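Side-chain contacts in Lin2111 protein (Listeria innocua, PDB 3EDP), which is of unknown function but probably binds DNA as a transcription regulator of the GntR family, with a UTRA domain behind its helix-turn-helix part: residues 109-114 with 119-124; 64-67 with 71-74; 189-192 with 197-200. One frame throughout, in Å; residues are numbered along the deposited sequence.

Contact 1: 109-114 with 119-124; sequences AGKFYA and MKENEL
The carboxylate of Glu121 has the ammonium group of Lys111 above its plane: NZ reaches OE1 at 2.8 Å from a direction 58° out of that plane, in a salt bridge that is also a hydrogen bond. The two side chains run side by side and point the same way, and the aliphatic part of the lysine is used too, Lys111 CE lying 3.6 Å from Glu121 CG. Glu121 CG sits between its own backbone N and carbonyl carbon (chi1 48°), and the chain then bends at chi2, which sets the carboxylate beside the lysine's end. A second carboxylate, that of Glu123, is likewise met from above its plane, by Lys120 N at 2.8 Å to Glu123 OE2. This bond braces the type I turn from Lys120 to Glu123, whose closing backbone bond runs from Glu123 N to Lys120 O.

Besides the charged pair, three backbone bonds join the segments. Gly110 N donates to Glu121 O at 2.8 Å, Ala109 N to Glu123 O, and Met119 N to Ala114 O. Gly110 has a positive phi (74°), which glycine takes up most easily. Ala114 suits its place by being small, for its CB comes within 3.6 Å of Glu121 CA. Met119, built as selenomethionine, bends at chi3, with SE 4.1 Å from Ala109 CB, while its CG faces Ala114.

The turn thus folds back against the first turns of helix 110-117 before the chain enters strand 124-134. Ala109 and Met119 both rest on Val125 of that strand, Met119 also on Pro146, and Tyr113 packs on Ile144 and Ile219 of two further strands of the UTRA sheet.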
loop_
_atom_site.group_PDB
_atom_site.type_symbol
_atom_site.label_atom_id
_atom_site.label_comp_id
_atom_site.label_asym_id
_atom_site.label_seq_id
_atom_site.Cartn_x
_atom_site.Cartn_y
_atom_site.Cartn_z
ATOM N N ALA A 109 11.979 -0.778 20.916
ATOM C CA ALA A 109 11.956 -0.092 19.636
ATOM C C ALA A 109 13.372 0.250 19.192
ATOM O O ALA A 109 13.717 0.085 18.024
ATOM C CB ALA A 109 11.095 1.172 19.723
ATOM N N GLY A 110 14.186 0.724 20.132
ATOM C CA GLY A 110 15.513 1.224 19.809
ATOM C C GLY A 110 15.440 2.586 19.133
ATOM O O GLY A 110 14.357 3.047 18.771
ATOM N N LYS A 111 16.593 3.220 18.950
ATOM C CA LYS A 111 16.663 4.572 18.390
ATOM C C LYS A 111 16.008 4.726 17.022
ATOM O O LYS A 111 15.243 5.660 16.796
ATOM C CB LYS A 111 18.117 5.050 18.311
ATOM C CG LYS A 111 18.518 5.993 19.432
ATOM C CD LYS A 111 18.376 5.334 20.794
ATOM C CE LYS A 111 17.980 6.352 21.846
ATOM N NZ LYS A 111 16.654 6.947 21.520
ATOM N N PHE A 112 16.325 3.814 16.109
ATOM C CA PHE A 112 15.878 3.930 14.728
ATOM C C PHE A 112 14.357 3.901 14.586
ATOM O O PHE A 112 13.782 4.747 13.907
ATOM C CB PHE A 112 16.520 2.846 13.860
ATOM C CG PHE A 112 16.095 2.898 12.425
ATOM C CD1 PHE A 112 16.537 3.917 11.597
ATOM C CD2 PHE A 112 15.248 1.937 11.903
ATOM C CE1 PHE A 112 16.142 3.975 10.271
ATOM C CE2 PHE A 112 14.853 1.986 10.579
ATOM C CZ PHE A 112 15.300 3.007 9.761
ATOM N N TYR A 113 13.708 2.934 15.228
ATOM C CA TYR A 113 12.252 2.823 15.155
ATOM C C TYR A 113 11.543 3.857 16.025
ATOM O O TYR A 113 10.489 4.363 15.649
ATOM C CB TYR A 113 11.780 1.414 15.528
ATOM C CG TYR A 113 12.171 0.363 14.519
ATOM C CD1 TYR A 113 11.959 0.561 13.161
ATOM C CD2 TYR A 113 12.736 -0.834 14.923
ATOM C CE1 TYR A 113 12.319 -0.401 12.237
ATOM C CE2 TYR A 113 13.098 -1.799 14.006
ATOM C CZ TYR A 113 12.888 -1.579 12.663
ATOM O OH TYR A 113 13.247 -2.549 11.753
ATOM N N ALA A 114 12.114 4.156 17.190
ATOM C CA ALA A 114 11.549 5.163 18.082
ATOM C C ALA A 114 11.412 6.495 17.357
ATOM O O ALA A 114 10.431 7.214 17.534
ATOM C CB ALA A 114 12.412 5.326 19.321
HETATM N N MSE A 119 8.222 7.518 19.164
HETATM C CA MSE A 119 7.966 6.895 20.462
HETATM C C MSE A 119 9.254 6.803 21.284
HETATM O O MSE A 119 10.318 7.239 20.840
HETATM C CB MSE A 119 7.345 5.503 20.278
HETATM C CG MSE A 119 8.283 4.471 19.669
HETATM SE SE MSE A 119 7.396 2.815 19.108
HETATM C CE MSE A 119 6.837 2.156 20.854
ATOM N N LYS A 120 9.157 6.236 22.482
ATOM C CA LYS A 120 10.327 6.088 23.344
ATOM C C LYS A 120 11.122 4.833 22.993
ATOM O O LYS A 120 10.554 3.757 22.803
ATOM C CB LYS A 120 9.918 6.067 24.818
ATOM C CG LYS A 120 9.205 7.327 25.274
ATOM C CD LYS A 120 9.948 8.573 24.812
ATOM C CE LYS A 120 9.332 9.844 25.389
ATOM N NZ LYS A 120 9.492 9.921 26.868
ATOM N N GLU A 121 12.441 4.986 22.920
ATOM C CA GLU A 121 13.345 3.920 22.487
ATOM C C GLU A 121 13.196 2.616 23.276
ATOM O O GLU A 121 13.495 1.536 22.765
ATOM C CB GLU A 121 14.800 4.403 22.527
ATOM C CG GLU A 121 15.191 5.116 23.818
ATOM C CD GLU A 121 14.604 6.519 23.927
ATOM O OE1 GLU A 121 14.197 7.081 22.886
ATOM O OE2 GLU A 121 14.553 7.059 25.057
ATOM N N ASN A 122 12.723 2.724 24.513
ATOM C CA ASN A 122 12.587 1.571 25.397
ATOM C C ASN A 122 11.191 0.958 25.373
ATOM O O ASN A 122 10.939 -0.064 26.009
ATOM C CB ASN A 122 12.949 1.960 26.830
ATOM C CG ASN A 122 12.139 3.140 27.332
ATOM O OD1 ASN A 122 12.190 4.232 26.760
ATOM N ND2 ASN A 122 11.384 2.929 28.406
ATOM N N GLU A 123 10.279 1.587 24.645
ATOM C CA GLU A 123 8.936 1.045 24.495
ATOM C C GLU A 123 8.955 -0.118 23.507
ATOM O O GLU A 123 9.863 -0.230 22.687
ATOM C CB GLU A 123 7.959 2.143 24.074
ATOM C CG GLU A 123 7.748 3.193 25.166
ATOM C CD GLU A 123 6.869 4.344 24.724
ATOM O OE1 GLU A 123 6.011 4.768 25.526
ATOM O OE2 GLU A 123 7.029 4.824 23.579
ATOM N N LEU A 124 7.960 -0.991 23.596
ATOM C CA LEU A 124 8.018 -2.263 22.896
ATOM C C LEU A 124 7.310 -2.267 21.545
ATOM O O LEU A 124 6.330 -1.551 21.340
ATOM C CB LEU A 124 7.446 -3.367 23.787
ATOM C CG LEU A 124 8.080 -3.450 25.178
ATOM C CD1 LEU A 124 7.337 -4.467 26.032
ATOM C CD2 LEU A 124 9.566 -3.791 25.078
#

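Contact 2: 64-67 with 71-74; sequences VRKN and LYVQ
Val64 and Tyr72 form the hydrogen-bonded pair of an antiparallel beta hairpin, the wing of the winged-helix fold expected of a GntR-family DNA-binding domain. Val64 N donates to Tyr72 O at 2.9 Å, and Tyr72 N returns the bond to Val64 O. On the face that carries these two residues, Val64 CG1 lies 3.8 Å from Tyr72 CB; a beta-branched valine suits the extended backbone here and offers a methyl to its neighbour.

The Tyr72 ring is met at its edge, in its plane, by Lys66. Lys66 CB comes to 3.2 Å from Tyr72 CE2, a tight approach, and Lys66 CG also lies near CE2 and OH of the tyrosine. The lysine has CG anti to the backbone N (chi1 -160°) and runs beside the tyrosine in the same direction, which brings its first methylenes, CB and CG, alongside the ring. Gln74 places NE2 3.9 Å from Val64 CB, while its OE1 accepts a hydrogen bond from Ile106 N in strand 99-108.

On the other face stands the non-hydrogen-bonded pair of Arg65 and Leu71, lying side by side with Arg65 CG 3.9 Å from Leu71 CD1. Arg65 stays extended from CG to NE and carries its guanidinium to salt bridges with Glu36 and Asp55 and a hydrogen bond to Arg51 O. Leu71 and Arg65 both rest on Val54, which joins this face of the hairpin to helix 47-59.

Val64 O has a second, weaker visitor besides Tyr72 N: the CA-H of Leu71, with Leu71 CA 3.6 Å from that oxygen.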
loop_
_atom_site.group_PDB
_atom_site.type_symbol
_atom_site.label_atom_id
_atom_site.label_comp_id
_atom_site.label_asym_id
_atom_site.label_seq_id
_atom_site.Cartn_x
_atom_site.Cartn_y
_atom_site.Cartn_z
ATOM N N VAL A 64 9.296 -10.491 28.531
ATOM C CA VAL A 64 10.051 -9.270 28.320
ATOM C C VAL A 64 9.510 -8.204 29.264
ATOM O O VAL A 64 8.314 -8.173 29.562
ATOM C CB VAL A 64 9.955 -8.800 26.843
ATOM C CG1 VAL A 64 8.499 -8.689 26.413
ATOM C CG2 VAL A 64 10.688 -7.479 26.646
ATOM N N ARG A 65 10.397 -7.355 29.765
ATOM C CA ARG A 65 9.985 -6.276 30.649
ATOM C C ARG A 65 9.597 -5.043 29.848
ATOM O O ARG A 65 10.203 -4.746 28.821
ATOM C CB ARG A 65 11.117 -5.896 31.603
ATOM C CG ARG A 65 11.475 -6.954 32.650
ATOM C CD ARG A 65 12.480 -6.373 33.638
ATOM N NE ARG A 65 12.594 -7.158 34.864
ATOM C CZ ARG A 65 13.558 -8.040 35.104
ATOM N NH1 ARG A 65 14.505 -8.254 34.196
ATOM N NH2 ARG A 65 13.577 -8.703 36.256
ATOM N N LYS A 66 8.587 -4.322 30.318
ATOM C CA LYS A 66 8.379 -2.966 29.839
ATOM C C LYS A 66 8.945 -2.031 30.892
ATOM O O LYS A 66 8.395 -1.919 31.984
ATOM C CB LYS A 66 6.901 -2.662 29.597
ATOM C CG LYS A 66 6.672 -1.477 28.656
ATOM C CD LYS A 66 7.626 -0.326 28.970
ATOM C CE LYS A 66 7.792 0.631 27.802
ATOM N NZ LYS A 66 6.672 1.605 27.708
ATOM N N ASN A 67 10.051 -1.376 30.557
ATOM C CA ASN A 67 10.712 -0.440 31.460
ATOM C C ASN A 67 9.792 0.066 32.569
ATOM O O ASN A 67 9.047 1.029 32.382
ATOM C CB ASN A 67 11.282 0.738 30.669
ATOM C CG ASN A 67 12.304 1.530 31.456
ATOM O OD1 ASN A 67 12.436 1.366 32.670
ATOM N ND2 ASN A 67 13.039 2.396 30.767
ATOM N N LEU A 71 5.195 -6.662 32.593
ATOM C CA LEU A 71 5.757 -7.888 32.043
ATOM C C LEU A 71 4.854 -8.405 30.931
ATOM O O LEU A 71 3.648 -8.555 31.124
ATOM C CB LEU A 71 5.855 -8.970 33.133
ATOM C CG LEU A 71 7.187 -9.339 33.788
ATOM C CD1 LEU A 71 8.060 -8.121 34.026
ATOM C CD2 LEU A 71 6.927 -10.089 35.092
ATOM N N TYR A 72 5.452 -8.709 29.785
ATOM C CA TYR A 72 4.730 -9.300 28.667
ATOM C C TYR A 72 5.270 -10.691 28.380
ATOM O O TYR A 72 6.479 -10.939 28.468
ATOM C CB TYR A 72 4.855 -8.414 27.423
ATOM C CG TYR A 72 4.363 -6.998 27.633
ATOM C CD1 TYR A 72 3.060 -6.642 27.321
ATOM C CD2 TYR A 72 5.198 -6.023 28.159
ATOM C CE1 TYR A 72 2.603 -5.352 27.519
ATOM C CE2 TYR A 72 4.753 -4.730 28.364
ATOM C CZ TYR A 72 3.454 -4.398 28.041
ATOM O OH TYR A 72 3.005 -3.110 28.240
ATOM N N VAL A 73 4.368 -11.608 28.055
ATOM C CA VAL A 73 4.773 -12.936 27.629
ATOM C C VAL A 73 5.129 -12.879 26.148
ATOM O O VAL A 73 4.440 -12.231 25.360
ATOM C CB VAL A 73 3.649 -13.968 27.855
ATOM C CG1 VAL A 73 4.137 -15.368 27.520
ATOM C CG2 VAL A 73 3.163 -13.905 29.290
ATOM N N GLN A 74 6.222 -13.533 25.776
ATOM C CA GLN A 74 6.630 -13.580 24.381
ATOM C C GLN A 74 5.698 -14.516 23.615
ATOM O O GLN A 74 5.385 -15.606 24.093
ATOM C CB GLN A 74 8.085 -14.047 24.265
ATOM C CG GLN A 74 9.117 -13.008 24.690
ATOM C CD GLN A 74 9.403 -11.989 23.596
ATOM O OE1 GLN A 74 8.688 -11.920 22.593
ATOM N NE2 GLN A 74 10.461 -11.196 23.781
#

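Contact 3: 189-192 with 197-200; sequences EQIK and NEND
Asn197 N donates to Asp200 OD2 at 2.8 Å with an angle of 162° at the hydrogen, coming to the carboxylate from 59° out of its plane. The bond spans a type II beta turn, Asn197 to Asp200, which is closed by a second link from Asp200 N to Asn197 O at 3.0 Å. One end residue therefore gives its backbone N-H to the other's side chain and receives the other's N-H at its own carbonyl. Asn199, third in the turn, takes a positive phi (71°), a conformation that asparagine tolerates better than most residues with a side chain.

Against this turn comes one side chain of helix 188-194. Ile191 has CG1 beside its backbone N and turns again at chi2, which puts CD1 over toward the turn. The end of the side chain is modelled against the peptide joining Asn197 and Glu198, but improbably close to it, and the exact spacing is doubtful. An apolar, branched side chain suits a place between the helix, Ala186 and the turn.

On another side of the helix Lys192 NZ pairs with Glu189 OE2 at 3.5 Å, and Glu189 OE1 makes salt bridges with Arg142 and Lys129, tying the helix to strands 137-146 and 124-134.

No hydrogen bond or salt bridge crosses from 189-192 to 197-200. The polar chemistry shapes the turn and fixes the helix separately, whereas what contact there is between the two segments appears to be apolar, made near the protein surface by the end of Ile191, though its closeness in the model is doubtful.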
loop_
_atom_site.group_PDB
_atom_site.type_symbol
_atom_site.label_atom_id
_atom_site.label_comp_id
_atom_site.label_asym_id
_atom_site.label_seq_id
_atom_site.Cartn_x
_atom_site.Cartn_y
_atom_site.Cartn_z
ATOM N N GLU A 189 20.438 -11.460 6.228
ATOM C CA GLU A 189 19.015 -11.780 6.188
ATOM C C GLU A 189 18.616 -12.333 4.826
ATOM O O GLU A 189 17.980 -13.385 4.726
ATOM C CB GLU A 189 18.191 -10.528 6.478
ATOM C CG GLU A 189 18.210 -10.079 7.924
ATOM C CD GLU A 189 17.047 -10.637 8.717
ATOM O OE1 GLU A 189 16.391 -9.851 9.433
ATOM O OE2 GLU A 189 16.784 -11.855 8.617
ATOM N N GLN A 190 18.992 -11.605 3.780
ATOM C CA GLN A 190 18.669 -11.989 2.412
ATOM C C GLN A 190 19.420 -13.255 1.998
ATOM O O GLN A 190 18.865 -14.128 1.333
ATOM C CB GLN A 190 18.968 -10.835 1.447
ATOM C CG GLN A 190 18.125 -9.582 1.695
ATOM C CD GLN A 190 18.601 -8.773 2.902
ATOM O OE1 GLN A 190 19.792 -8.748 3.218
ATOM N NE2 GLN A 190 17.668 -8.104 3.575
ATOM N N ILE A 191 20.682 -13.356 2.400
ATOM C CA ILE A 191 21.463 -14.556 2.134
ATOM C C ILE A 191 20.717 -15.783 2.638
ATOM O O ILE A 191 20.375 -16.680 1.868
ATOM C CB ILE A 191 22.840 -14.504 2.827
ATOM C CG1 ILE A 191 23.645 -13.303 2.335
ATOM C CG2 ILE A 191 23.620 -15.795 2.578
ATOM C CD1 ILE A 191 23.795 -13.259 0.847
ATOM N N LYS A 192 20.451 -15.807 3.940
ATOM C CA LYS A 192 19.874 -16.982 4.578
ATOM C C LYS A 192 18.436 -17.256 4.146
ATOM O O LYS A 192 18.069 -18.401 3.886
ATOM C CB LYS A 192 19.952 -16.861 6.103
ATOM C CG LYS A 192 19.177 -15.688 6.680
ATOM C CD LYS A 192 19.410 -15.542 8.179
ATOM C CE LYS A 192 18.645 -14.350 8.742
ATOM N NZ LYS A 192 18.967 -14.085 10.172
ATOM N N ASN A 197 23.477 -14.706 -2.826
ATOM C CA ASN A 197 24.888 -14.583 -2.476
ATOM C C ASN A 197 25.177 -13.188 -1.958
ATOM O O ASN A 197 24.454 -12.250 -2.280
ATOM C CB ASN A 197 25.772 -14.872 -3.690
ATOM C CG ASN A 197 25.579 -16.271 -4.226
ATOM O OD1 ASN A 197 25.201 -17.186 -3.489
ATOM N ND2 ASN A 197 25.839 -16.450 -5.516
ATOM N N GLU A 198 26.224 -13.046 -1.152
ATOM C CA GLU A 198 26.601 -11.724 -0.671
ATOM C C GLU A 198 26.707 -10.744 -1.828
ATOM O O GLU A 198 27.246 -11.069 -2.888
ATOM C CB GLU A 198 27.917 -11.761 0.107
ATOM C CG GLU A 198 27.738 -11.723 1.615
ATOM C CD GLU A 198 28.917 -11.085 2.327
ATOM O OE1 GLU A 198 30.068 -11.505 2.077
ATOM O OE2 GLU A 198 28.690 -10.161 3.137
ATOM N N ASN A 199 26.166 -9.550 -1.616
ATOM C CA ASN A 199 26.263 -8.473 -2.592
ATOM C C ASN A 199 25.433 -8.677 -3.859
ATOM O O ASN A 199 25.555 -7.915 -4.818
ATOM C CB ASN A 199 27.728 -8.187 -2.932
ATOM C CG ASN A 199 28.530 -7.782 -1.711
ATOM O OD1 ASN A 199 29.726 -8.053 -1.621
ATOM N ND2 ASN A 199 27.866 -7.143 -0.751
ATOM N N ASP A 200 24.588 -9.704 -3.864
ATOM C CA ASP A 200 23.557 -9.800 -4.890
ATOM C C ASP A 200 22.652 -8.580 -4.729
ATOM O O ASP A 200 22.397 -8.153 -3.605
ATOM C CB ASP A 200 22.755 -11.099 -4.748
ATOM C CG ASP A 200 23.426 -12.285 -5.441
ATOM O OD1 ASP A 200 24.420 -12.062 -6.172
ATOM O OD2 ASP A 200 22.960 -13.438 -5.261
#

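How the contacts relate
Contact 2 comes first along the chain, in the GntR-family region, which is probably DNA-binding; contacts 1 and 3 follow in that order within the UTRA region. Contacts 1 and 2 have centres about 15 Å apart and touch: Leu124 packs on Tyr72, and Glu123 and Lys66 form a long, weak ion pair, so the hairpin lies against the start of strand 124-134. Contact 3 is remote, its centre about 27 Å from that of contact 1 and 33 Å from that of contact 2. Contacts 1 and 3 each join a short helix to the loop leading into a strand of the six-stranded sheet. Contacts 1 and 2 thus lie where the two family regions touch, while contact 3 sits in a distant part of the UTRA region.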